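Local coordinates for sensor protein (Vibrio cholerae, PDB 3BY9) that senses C4-dicarboxylates such as succinate as the sensor domain of histidine kinase DctB, which probably uses ATP to phosphorylate a histidine, at residues A72-I78 with V145-D151; T59-E64 with I85-N91; R104-S110 with Y131-P135. One frame throughout, in Å; residues are numbered along the deposited sequence.

How the contacts relate
Three contacts share one five-stranded antiparallel sheet of PAS-like type, and their chemistry changes with their place in it. Contact 1 pairs its neighbouring inner strands 74-79 and 141-150 in a buried ladder of backbone bonds. Contact 2, only partly buried, sets helix 53-70 against the edge strand 84-87 and the turn after it, relying on side-chain hydrogen bonds and a tryptophan. Contact 3 is buried again but has no hydrogen bond between its segments; its tyrosines and arginine instead grip succinate. Contact 1 touches both others, through Asn89 and Ser88 of contact 2 and through the tyrosines of contact 3, whereas contacts 2 and 3 stay about 9 Å apart at their nearest atoms.

Contact 1 of 3, residues A72-I78 with V145-D151; sequences AADTYLI and VIVVKMD
Val147 presses its branched side chain against one face of the Tyr76 ring, a broad fit in this pairing of two inner strands of a PAS-like antiparallel sheet. Strands 74-78 and 145-150 run at 165° to each other, and matched N-H and C=O groups of Tyr76 with Val147 and of Ile78 with Val145 bond in both directions. At the start of the ladder Ala73 and Asp74 both donate to Lys149 O, a classic beta bulge.

The ring comes to lie over its neighbour because Tyr76 CG sits between its backbone N and carbonyl carbon (chi1 51°). Val147 CB then stands 3.8 Å from the Tyr76 ring centroid, close to the ring normal, in a CH-pi contact, while Val147 CG1 packs against the phenol end at 3.6 Å from Tyr76 CZ. The other methyl, Val147 CG2, meets Ile78 CD1 at 3.8 Å, so one valine is wedged between an aromatic plate and an aliphatic tip. Beyond it the Tyr76 hydroxyl bonds to that of Tyr106.

The opposite face of the sheet carries Thr75, Leu77, Ile146 and Val148. Thr75 and Val148 lie side by side, Val148 CG1 touches Ala72 CB, and Ile146 reaches back until its CD1 is 3.3 Å from Tyr76 O. Helix 53-70 covers this side through Leu63 and Ile70.

On the succinate side Lys149, fully extended, runs alongside Asp74, its CD 3.5 Å from Asp74 OD2. Its ammonium group also bonds to Gln127 O and to succinate, while Asp74 OD1 is held by Arg94 and Asn89. The two opposite charges stay too far apart to touch; instead one water donates to Asp74 OD2 at 2.6 Å and accepts from Lys149 NZ at 2.8 Å.

Contact 2 of 3, residues T59-E64 with I85-N91; sequences TNRYLE and IASSNWN
Asn60 sets its CB over one face of the indole of Trp90, in a CH-pi contact 3.8 Å from the centroid of the five-membered ring, with its amide parallel to that plane (3°) but displaced over the Trp90 CB-CG bond. Trp90 CG lies between its own backbone N and carbonyl carbon, which turns the indole to Asn60. With CG anti to the carbonyl carbon (chi1 -83°), the Asn60 side chain swings off the helix and offers its oxygen to the strand: Ser87 N donates to Asn60 OD1 at 2.8 Å, from a direction tilted out of the carbonyl plane. The helix thus takes up a backbone N-H of the strand by means of a side chain.

Around this bond Ala86 turns its methyl toward the helix, into a hollow lined by Thr59 CG2 at 3.7 Å from Ala86 CB and by Leu63 CD1. These pairs are where helix 53-70 packs along the edge strand 84-87 of the PAS-like sheet, the axes of the two short segments inclined at 32°. A classic beta bulge, in which Ile85 and Ala86 both face Leu77, interrupts the strand just before it ends. The chain then reverses in a type I turn from Ser87 to Trp90, and Ser88 CB tucks in 3.5 Å from Leu63 O.

Glu64 reaches Trp90 and Asn91 with a fully extended chain. Its carboxylate stands nearly upright to the indole, and Trp90 NE1 donates to Glu64 OE1 at 3.1 Å, meeting it from above the carboxylate plane. The other oxygen, OE2, takes a bond from Asn91 ND2 in one of the two conformers of Asn91, so the link is less certain; a water also donates to OE2. Arg61, on the exposed side, brings a face of its guanidinium over Trp90 CZ2, the planes strongly inclined, with Arg61 NH2 3.8 Å from Trp90 CH2.

Contact 3 of 3, residues R104-S110 with Y131-P135; sequences RPYFYLS and YYAYP. With SIN (succinic acid), chain E.
Tyr106 and Tyr131 set their rings almost parallel, their planes 14° apart but laterally displaced, with little ring overlap: the centroids lie 4.9 Å apart, and the rim atom Tyr106 CE2 comes over a face of Tyr131, 3.5 Å from its CD1. The two hydroxyls meet different carboxylates of the bound succinate. Tyr106 OH donates a very short bond of 2.5 Å to succinate O3, and Tyr131 OH donates one of 2.7 Å to succinate O1, each oxygen lying in the plane of its ring. Arg104, bent at chi2 (-71°), turns the edge of its guanidinium to the carboxylate of O3 and O4, NE bonding to succinate O3 at 2.8 Å and NH2 to succinate O4 at 2.9 Å. Two donors therefore hold O3, an arrangement that would probably favour a charged carboxylate.

Farther along, Ala133 CB fits between Tyr106 O and Ser110 OG, whose hydroxyl is bonded to Ser116 and Gln114. Ser123, Thr124, Ser125 and Lys149 complete the dicarboxylate pocket. Helix 105-110 lies over strand 128-138, the axes of the two segments 25° apart; strands 116-121 and 141-150 flank that strand in the sheet, with Phe107 reaching Val145 of the latter.

Contact 1 of 3, residues A72-I78 with V145-D151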
loop_
_atom_site.group_PDB
_atom_site.type_symbol
_atom_site.label_atom_id
_atom_site.label_comp_id
_atom_site.label_asym_id
_atom_site.label_seq_id
_atom_site.Cartn_x
_atom_site.Cartn_y
_atom_site.Cartn_z
ATOM N N ALA A 72 4.966 6.168 12.038
ATOM C CA ALA A 72 4.246 5.175 11.259
ATOM C C ALA A 72 2.874 4.870 11.885
ATOM O O ALA A 72 2.533 5.351 12.970
ATOM C CB ALA A 72 5.043 3.867 11.171
ATOM N N ALA A 73 2.054 4.139 11.143
ATOM C CA ALA A 73 0.761 3.771 11.716
ATOM C C ALA A 73 0.962 2.684 12.748
ATOM O O ALA A 73 0.488 2.814 13.871
ATOM C CB ALA A 73 -0.186 3.284 10.620
ATOM N N ASP A 74 1.701 1.624 12.405
ATOM C CA ASP A 74 1.883 0.524 13.346
ATOM C C ASP A 74 3.227 -0.141 13.107
ATOM O O ASP A 74 3.684 -0.172 11.971
ATOM C CB ASP A 74 0.807 -0.560 13.096
ATOM C CG ASP A 74 -0.607 0.012 13.114
ATOM O OD1 ASP A 74 -1.182 0.182 14.223
ATOM O OD2 ASP A 74 -1.123 0.318 12.021
ATOM N N THR A 75 3.816 -0.704 14.163
ATOM C CA THR A 75 5.123 -1.411 14.012
ATOM C C THR A 75 4.892 -2.658 14.875
ATOM O O THR A 75 4.618 -2.531 16.058
ATOM C CB THR A 75 6.291 -0.579 14.557
ATOM O OG1 THR A 75 6.405 0.652 13.801
ATOM C CG2 THR A 75 7.609 -1.371 14.417
ATOM N N TYR A 76 5.044 -3.855 14.274
ATOM C CA TYR A 76 4.643 -5.031 15.037
ATOM C C TYR A 76 5.479 -6.251 14.672
ATOM O O TYR A 76 5.936 -6.389 13.541
ATOM C CB TYR A 76 3.137 -5.333 14.840
ATOM C CG TYR A 76 2.643 -5.395 13.410
ATOM C CD1 TYR A 76 2.240 -6.615 12.853
ATOM C CD2 TYR A 76 2.503 -4.216 12.626
ATOM C CE1 TYR A 76 1.685 -6.662 11.539
ATOM C CE2 TYR A 76 1.969 -4.277 11.345
ATOM C CZ TYR A 76 1.567 -5.463 10.817
ATOM O OH TYR A 76 0.995 -5.454 9.563
ATOM N N LEU A 77 5.617 -7.119 15.664
ATOM C CA LEU A 77 6.479 -8.311 15.582
ATOM C C LEU A 77 5.671 -9.581 15.510
ATOM O O LEU A 77 4.810 -9.802 16.338
ATOM C CB LEU A 77 7.368 -8.318 16.855
ATOM C CG LEU A 77 8.355 -9.473 16.981
ATOM C CD1 LEU A 77 9.487 -9.291 15.941
ATOM C CD2 LEU A 77 9.007 -9.391 18.358
ATOM N N ILE A 78 5.991 -10.432 14.523
ATOM C CA ILE A 78 5.219 -11.653 14.297
ATOM C C ILE A 78 6.112 -12.880 14.479
ATOM O O ILE A 78 7.254 -12.874 14.020
ATOM C CB ILE A 78 4.687 -11.603 12.861
ATOM C CG1 ILE A 78 3.955 -10.241 12.619
ATOM C CG2 ILE A 78 3.657 -12.683 12.664
ATOM C CD1 ILE A 78 3.407 -10.135 11.184
ATOM N N VAL A 145 9.129 -12.151 11.930
ATOM C CA VAL A 145 9.119 -11.072 10.943
ATOM C C VAL A 145 8.731 -9.785 11.659
ATOM O O VAL A 145 7.821 -9.800 12.501
ATOM C CB VAL A 145 8.010 -11.338 9.864
ATOM C CG1 VAL A 145 7.798 -10.091 8.941
ATOM C CG2 VAL A 145 8.429 -12.521 8.960
ATOM N N ILE A 146 9.429 -8.699 11.325
ATOM C CA ILE A 146 9.067 -7.373 11.885
ATOM C C ILE A 146 8.453 -6.571 10.715
ATOM O O ILE A 146 8.932 -6.636 9.565
ATOM C CB ILE A 146 10.336 -6.702 12.492
ATOM C CG1 ILE A 146 9.995 -5.276 12.974
ATOM C CG2 ILE A 146 11.441 -6.548 11.464
ATOM C CD1 ILE A 146 9.003 -5.222 14.132
ATOM N N VAL A 147 7.364 -5.846 11.019
ATOM C CA VAL A 147 6.598 -5.117 9.995
ATOM C C VAL A 147 6.380 -3.680 10.407
ATOM O O VAL A 147 6.131 -3.393 11.580
ATOM C CB VAL A 147 5.184 -5.733 9.851
ATOM C CG1 VAL A 147 4.443 -5.050 8.673
ATOM C CG2 VAL A 147 5.283 -7.274 9.576
ATOM N N VAL A 148 6.515 -2.780 9.447
ATOM C CA VAL A 148 6.169 -1.373 9.711
ATOM C C VAL A 148 5.043 -1.064 8.693
ATOM O O VAL A 148 5.207 -1.336 7.511
ATOM C CB VAL A 148 7.378 -0.477 9.403
ATOM C CG1 VAL A 148 6.944 1.024 9.334
ATOM C CG2 VAL A 148 8.391 -0.588 10.565
ATOM N N LYS A 149 3.933 -0.492 9.162
ATOM C CA LYS A 149 2.821 -0.102 8.288
ATOM C C LYS A 149 2.749 1.415 8.294
ATOM O O LYS A 149 2.694 2.032 9.350
ATOM C CB LYS A 149 1.508 -0.679 8.818
ATOM C CG LYS A 149 0.287 -0.249 8.010
ATOM C CD LYS A 149 -1.002 -0.723 8.729
ATOM C CE LYS A 149 -2.249 -0.291 7.890
ATOM N NZ LYS A 149 -3.493 -0.700 8.660
HETATM N N MSE A 150 2.741 1.970 7.086
HETATM C CA MSE A 150 2.709 3.428 6.875
HETATM C C MSE A 150 1.332 3.841 6.389
HETATM O O MSE A 150 0.779 3.215 5.489
HETATM C CB MSE A 150 3.763 3.839 5.791
HETATM C CG MSE A 150 3.912 5.345 5.690
HETATM SE SE MSE A 150 4.790 5.750 3.949
HETATM C CE MSE A 150 3.247 5.358 2.797
ATOM N N ASP A 151 0.793 4.913 6.978
ATOM C CA ASP A 151 -0.504 5.470 6.580
ATOM C C ASP A 151 -0.218 6.131 5.234
ATOM O O ASP A 151 0.900 6.599 4.996
ATOM C CB ASP A 151 -0.897 6.526 7.628
ATOM C CG ASP A 151 -2.208 7.207 7.329
ATOM O OD1 ASP A 151 -3.271 6.559 7.497
ATOM O OD2 ASP A 151 -2.168 8.400 6.933
HETATM O O HOH W 1 -3.498 0.843 11.055
#

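Contact 2 of 3, residues T59-E64 with I85-N91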
loop_
_atom_site.group_PDB
_atom_site.type_symbol
_atom_site.label_atom_id
_atom_site.label_comp_id
_atom_site.label_asym_id
_atom_site.label_seq_id
_atom_site.Cartn_x
_atom_site.Cartn_y
_atom_site.Cartn_z
ATOM N N THR A 59 9.089 -5.371 25.044
ATOM C CA THR A 59 9.083 -5.271 23.573
ATOM C C THR A 59 7.954 -4.403 23.026
ATOM O O THR A 59 8.162 -3.614 22.106
ATOM C CB THR A 59 9.116 -6.660 22.966
ATOM O OG1 THR A 59 10.255 -7.347 23.535
ATOM C CG2 THR A 59 9.299 -6.565 21.430
ATOM N N ASN A 60 6.773 -4.525 23.619
ATOM C CA ASN A 60 5.650 -3.681 23.208
ATOM C C ASN A 60 5.982 -2.202 23.366
ATOM O O ASN A 60 5.702 -1.390 22.481
ATOM C CB ASN A 60 4.439 -3.925 24.100
ATOM C CG ASN A 60 3.616 -5.132 23.694
ATOM O OD1 ASN A 60 3.649 -5.611 22.553
ATOM N ND2 ASN A 60 2.792 -5.583 24.638
ATOM N N ARG A 61 6.539 -1.841 24.529
ATOM C CA ARG A 61 6.867 -0.439 24.798
ATOM C C ARG A 61 7.958 0.060 23.879
ATOM O O ARG A 61 7.935 1.211 23.454
ATOM C CB ARG A 61 7.243 -0.277 26.278
ATOM C CG ARG A 61 5.947 -0.525 27.144
ATOM C CD ARG A 61 6.201 -0.453 28.662
ATOM N NE ARG A 61 4.953 -0.598 29.424
ATOM C CZ ARG A 61 4.068 0.375 29.631
ATOM N NH1 ARG A 61 4.269 1.601 29.140
ATOM N NH2 ARG A 61 2.968 0.117 30.333
ATOM N N TYR A 62 8.891 -0.837 23.523
ATOM C CA TYR A 62 9.967 -0.428 22.597
ATOM C C TYR A 62 9.382 -0.182 21.209
ATOM O O TYR A 62 9.689 0.836 20.575
ATOM C CB TYR A 62 11.046 -1.526 22.537
ATOM C CG TYR A 62 12.106 -1.244 21.499
ATOM C CD1 TYR A 62 12.876 -0.097 21.568
ATOM C CD2 TYR A 62 12.336 -2.152 20.461
ATOM C CE1 TYR A 62 13.884 0.186 20.604
ATOM C CE2 TYR A 62 13.344 -1.900 19.505
ATOM C CZ TYR A 62 14.101 -0.736 19.573
ATOM O OH TYR A 62 15.003 -0.429 18.566
ATOM N N LEU A 63 8.528 -1.085 20.730
ATOM C CA LEU A 63 7.968 -0.905 19.375
ATOM C C LEU A 63 7.085 0.359 19.360
ATOM O O LEU A 63 6.987 1.068 18.353
ATOM C CB LEU A 63 7.145 -2.140 18.952
ATOM C CG LEU A 63 8.000 -3.430 18.775
ATOM C CD1 LEU A 63 7.067 -4.614 18.410
ATOM C CD2 LEU A 63 9.063 -3.239 17.739
ATOM N N GLU A 64 6.446 0.650 20.490
ATOM C CA GLU A 64 5.619 1.840 20.548
ATOM C C GLU A 64 6.508 3.095 20.389
ATOM O O GLU A 64 6.110 4.050 19.723
ATOM C CB GLU A 64 4.858 1.832 21.888
ATOM C CG GLU A 64 3.886 2.991 22.049
ATOM C CD GLU A 64 3.148 2.956 23.396
ATOM O OE1 GLU A 64 3.472 2.137 24.305
ATOM O OE2 GLU A 64 2.207 3.778 23.526
ATOM N N ILE A 85 3.046 -11.117 18.234
ATOM C CA ILE A 85 3.355 -11.277 19.648
ATOM C C ILE A 85 3.668 -9.964 20.369
ATOM O O ILE A 85 3.614 -9.931 21.573
ATOM C CB ILE A 85 4.516 -12.268 19.908
ATOM C CG1 ILE A 85 5.835 -11.728 19.313
ATOM C CG2 ILE A 85 4.213 -13.655 19.315
ATOM C CD1 ILE A 85 7.024 -12.585 19.881
ATOM N N ALA A 86 4.033 -8.905 19.640
ATOM C CA ALA A 86 4.286 -7.618 20.318
ATOM C C ALA A 86 3.957 -6.550 19.283
ATOM O O ALA A 86 4.088 -6.773 18.089
ATOM C CB ALA A 86 5.764 -7.510 20.792
ATOM N N SER A 87 3.536 -5.372 19.736
ATOM C CA SER A 87 3.120 -4.404 18.745
ATOM C C SER A 87 3.026 -2.997 19.330
ATOM O O SER A 87 2.700 -2.825 20.495
ATOM C CB SER A 87 1.712 -4.794 18.258
ATOM O OG SER A 87 1.225 -3.849 17.288
ATOM N N SER A 88 3.296 -1.992 18.509
ATOM C CA SER A 88 3.173 -0.613 18.965
ATOM C C SER A 88 1.742 -0.275 19.353
ATOM O O SER A 88 1.524 0.686 20.128
ATOM C CB SER A 88 3.627 0.325 17.820
ATOM O OG SER A 88 2.774 0.143 16.689
ATOM N N ASN A 89 0.753 -1.023 18.830
ATOM C CA ASN A 89 -0.656 -0.710 19.145
ATOM C C ASN A 89 -1.269 -1.589 20.230
ATOM O O ASN A 89 -2.495 -1.689 20.359
ATOM C CB ASN A 89 -1.515 -0.773 17.853
ATOM C CG ASN A 89 -1.384 -2.108 17.101
ATOM O OD1 ASN A 89 -1.277 -3.147 17.721
ATOM N ND2 ASN A 89 -1.386 -2.063 15.771
ATOM N N TRP A 90 -0.383 -2.177 21.052
ATOM C CA TRP A 90 -0.790 -3.104 22.092
ATOM C C TRP A 90 -1.811 -2.499 23.067
ATOM O O TRP A 90 -2.614 -3.247 23.637
ATOM C CB TRP A 90 0.420 -3.568 22.898
ATOM C CG TRP A 90 1.033 -2.476 23.713
ATOM C CD1 TRP A 90 1.921 -1.538 23.309
ATOM C CD2 TRP A 90 0.747 -2.213 25.096
ATOM N NE1 TRP A 90 2.239 -0.695 24.371
ATOM C CE2 TRP A 90 1.511 -1.095 25.471
ATOM C CE3 TRP A 90 -0.091 -2.822 26.036
ATOM C CZ2 TRP A 90 1.469 -0.559 26.761
ATOM C CZ3 TRP A 90 -0.137 -2.279 27.346
ATOM C CH2 TRP A 90 0.641 -1.172 27.674
ATOM N N ASN A 91 -1.715 -1.176 23.226
ATOM C CA ASN A 91 -2.566 -0.371 24.125
ATOM C C ASN A 91 -3.638 0.433 23.413
ATOM O O ASN A 91 -4.175 1.408 23.973
ATOM C CB ASN A 91 -1.700 0.605 24.946
ATOM C CG ASN A 91 -0.765 1.483 24.073
ATOM O OD1 ASN A 91 -0.616 1.304 22.843
ATOM N ND2 ASN A 91 -0.102 2.414 24.736
HETATM O O HOH W 2 0.380 4.085 21.446
#

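Contact 3 of 3, residues R104-S110 with Y131-P135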
loop_
_atom_site.group_PDB
_atom_site.type_symbol
_atom_site.label_atom_id
_atom_site.label_comp_id
_atom_site.label_asym_id
_atom_site.label_seq_id
_atom_site.Cartn_x
_atom_site.Cartn_y
_atom_site.Cartn_z
ATOM N N ARG A 104 -1.028 -13.148 4.922
ATOM C CA ARG A 104 -0.622 -11.944 4.194
ATOM C C ARG A 104 0.666 -12.159 3.430
ATOM O O ARG A 104 1.627 -12.711 3.960
ATOM C CB ARG A 104 -0.365 -10.778 5.138
ATOM C CG ARG A 104 -1.591 -10.064 5.578
ATOM C CD ARG A 104 -2.231 -9.231 4.426
ATOM N NE ARG A 104 -3.081 -8.162 4.998
ATOM C CZ ARG A 104 -4.133 -7.621 4.380
ATOM N NH1 ARG A 104 -4.490 -8.016 3.164
ATOM N NH2 ARG A 104 -4.897 -6.731 5.046
ATOM N N PRO A 105 0.741 -11.649 2.209
ATOM C CA PRO A 105 1.990 -11.840 1.443
ATOM C C PRO A 105 3.228 -11.286 2.129
ATOM O O PRO A 105 4.301 -11.854 2.016
ATOM C CB PRO A 105 1.701 -11.088 0.151
ATOM C CG PRO A 105 0.223 -11.399 -0.074
ATOM C CD PRO A 105 -0.368 -11.184 1.336
ATOM N N TYR A 106 3.111 -10.153 2.836
ATOM C CA TYR A 106 4.332 -9.642 3.445
ATOM C C TYR A 106 4.887 -10.601 4.490
ATOM O O TYR A 106 6.113 -10.634 4.688
ATOM C CB TYR A 106 4.129 -8.211 3.999
ATOM C CG TYR A 106 3.080 -8.090 5.099
ATOM C CD1 TYR A 106 3.341 -8.545 6.412
ATOM C CD2 TYR A 106 1.839 -7.493 4.843
ATOM C CE1 TYR A 106 2.380 -8.404 7.445
ATOM C CE2 TYR A 106 0.878 -7.357 5.872
ATOM C CZ TYR A 106 1.157 -7.818 7.163
ATOM O OH TYR A 106 0.196 -7.730 8.174
ATOM N N PHE A 107 4.047 -11.412 5.135
ATOM C CA PHE A 107 4.597 -12.318 6.123
ATOM C C PHE A 107 5.131 -13.569 5.336
ATOM O O PHE A 107 6.234 -14.057 5.583
ATOM C CB PHE A 107 3.505 -12.798 7.097
ATOM C CG PHE A 107 4.006 -13.854 8.058
ATOM C CD1 PHE A 107 4.739 -13.483 9.186
ATOM C CD2 PHE A 107 3.877 -15.214 7.742
ATOM C CE1 PHE A 107 5.350 -14.407 10.005
ATOM C CE2 PHE A 107 4.487 -16.176 8.545
ATOM C CZ PHE A 107 5.236 -15.765 9.695
ATOM N N TYR A 108 4.315 -14.069 4.417
ATOM C CA TYR A 108 4.700 -15.265 3.633
ATOM C C TYR A 108 6.051 -15.063 2.968
ATOM O O TYR A 108 6.936 -15.975 2.993
ATOM C CB TYR A 108 3.620 -15.487 2.546
ATOM C CG TYR A 108 3.892 -16.632 1.587
ATOM C CD1 TYR A 108 3.874 -17.965 2.019
ATOM C CD2 TYR A 108 4.097 -16.382 0.247
ATOM C CE1 TYR A 108 4.060 -19.025 1.119
ATOM C CE2 TYR A 108 4.285 -17.421 -0.684
ATOM C CZ TYR A 108 4.264 -18.739 -0.238
ATOM O OH TYR A 108 4.458 -19.764 -1.161
ATOM N N LEU A 109 6.234 -13.882 2.361
ATOM C CA LEU A 109 7.505 -13.642 1.673
ATOM C C LEU A 109 8.652 -13.370 2.625
ATOM O O LEU A 109 9.774 -13.845 2.414
ATOM C CB LEU A 109 7.411 -12.470 0.713
ATOM C CG LEU A 109 6.284 -12.643 -0.347
ATOM C CD1 LEU A 109 6.100 -11.343 -1.157
ATOM C CD2 LEU A 109 6.616 -13.843 -1.267
ATOM N N SER A 110 8.402 -12.642 3.712
ATOM C CA SER A 110 9.543 -12.354 4.578
ATOM C C SER A 110 9.952 -13.479 5.518
ATOM O O SER A 110 11.118 -13.518 5.968
ATOM C CB SER A 110 9.282 -11.068 5.386
ATOM O OG SER A 110 9.362 -9.939 4.515
ATOM N N TYR A 131 3.021 -1.586 3.595
ATOM C CA TYR A 131 3.710 -2.412 4.571
ATOM C C TYR A 131 5.101 -2.802 4.143
ATOM O O TYR A 131 5.293 -3.205 2.984
ATOM C CB TYR A 131 2.921 -3.728 4.789
ATOM C CG TYR A 131 1.485 -3.564 5.278
ATOM C CD1 TYR A 131 1.129 -3.887 6.575
ATOM C CD2 TYR A 131 0.465 -3.157 4.403
ATOM C CE1 TYR A 131 -0.207 -3.812 7.020
ATOM C CE2 TYR A 131 -0.866 -3.090 4.843
ATOM C CZ TYR A 131 -1.189 -3.410 6.126
ATOM O OH TYR A 131 -2.488 -3.307 6.565
ATOM N N TYR A 132 6.069 -2.657 5.070
ATOM C CA TYR A 132 7.437 -3.141 4.808
ATOM C C TYR A 132 7.711 -4.234 5.849
ATOM O O TYR A 132 7.442 -4.041 7.044
ATOM C CB TYR A 132 8.459 -2.025 5.010
ATOM C CG TYR A 132 8.474 -1.053 3.841
ATOM C CD1 TYR A 132 9.069 -1.418 2.637
ATOM C CD2 TYR A 132 7.904 0.194 3.970
ATOM C CE1 TYR A 132 9.105 -0.524 1.556
ATOM C CE2 TYR A 132 7.931 1.106 2.911
ATOM C CZ TYR A 132 8.526 0.744 1.739
ATOM O OH TYR A 132 8.587 1.675 0.732
ATOM N N ALA A 133 8.277 -5.361 5.420
ATOM C CA ALA A 133 8.528 -6.453 6.365
ATOM C C ALA A 133 9.941 -6.987 6.173
ATOM O O ALA A 133 10.552 -6.838 5.085
ATOM C CB ALA A 133 7.490 -7.579 6.127
ATOM N N TYR A 134 10.483 -7.566 7.235
ATOM C CA TYR A 134 11.866 -8.057 7.144
ATOM C C TYR A 134 12.003 -9.217 8.119
ATOM O O TYR A 134 11.425 -9.211 9.199
ATOM C CB TYR A 134 12.824 -6.920 7.572
ATOM C CG TYR A 134 14.228 -7.110 7.062
ATOM C CD1 TYR A 134 14.600 -6.635 5.794
ATOM C CD2 TYR A 134 15.183 -7.772 7.832
ATOM C CE1 TYR A 134 15.894 -6.836 5.319
ATOM C CE2 TYR A 134 16.480 -7.963 7.350
ATOM C CZ TYR A 134 16.823 -7.494 6.091
ATOM O OH TYR A 134 18.124 -7.721 5.585
ATOM N N PRO A 135 12.776 -10.257 7.748
ATOM C CA PRO A 135 12.934 -11.395 8.663
ATOM C C PRO A 135 13.800 -11.053 9.901
ATOM O O PRO A 135 14.780 -10.294 9.781
ATOM C CB PRO A 135 13.658 -12.449 7.785
ATOM C CG PRO A 135 14.518 -11.560 6.858
ATOM C CD PRO A 135 13.498 -10.456 6.472
HETATM C C1 SIN E . -4.009 -4.100 9.899
HETATM O O1 SIN E . -3.233 -3.424 9.143
HETATM O O2 SIN E . -5.130 -3.652 10.270
HETATM C C2 SIN E . -3.611 -5.501 10.380
HETATM C C3 SIN E . -2.475 -6.101 9.533
HETATM C C4 SIN E . -2.924 -6.566 8.160
HETATM O O3 SIN E . -2.054 -7.062 7.381
HETATM O O4 SIN E . -4.134 -6.419 7.820
#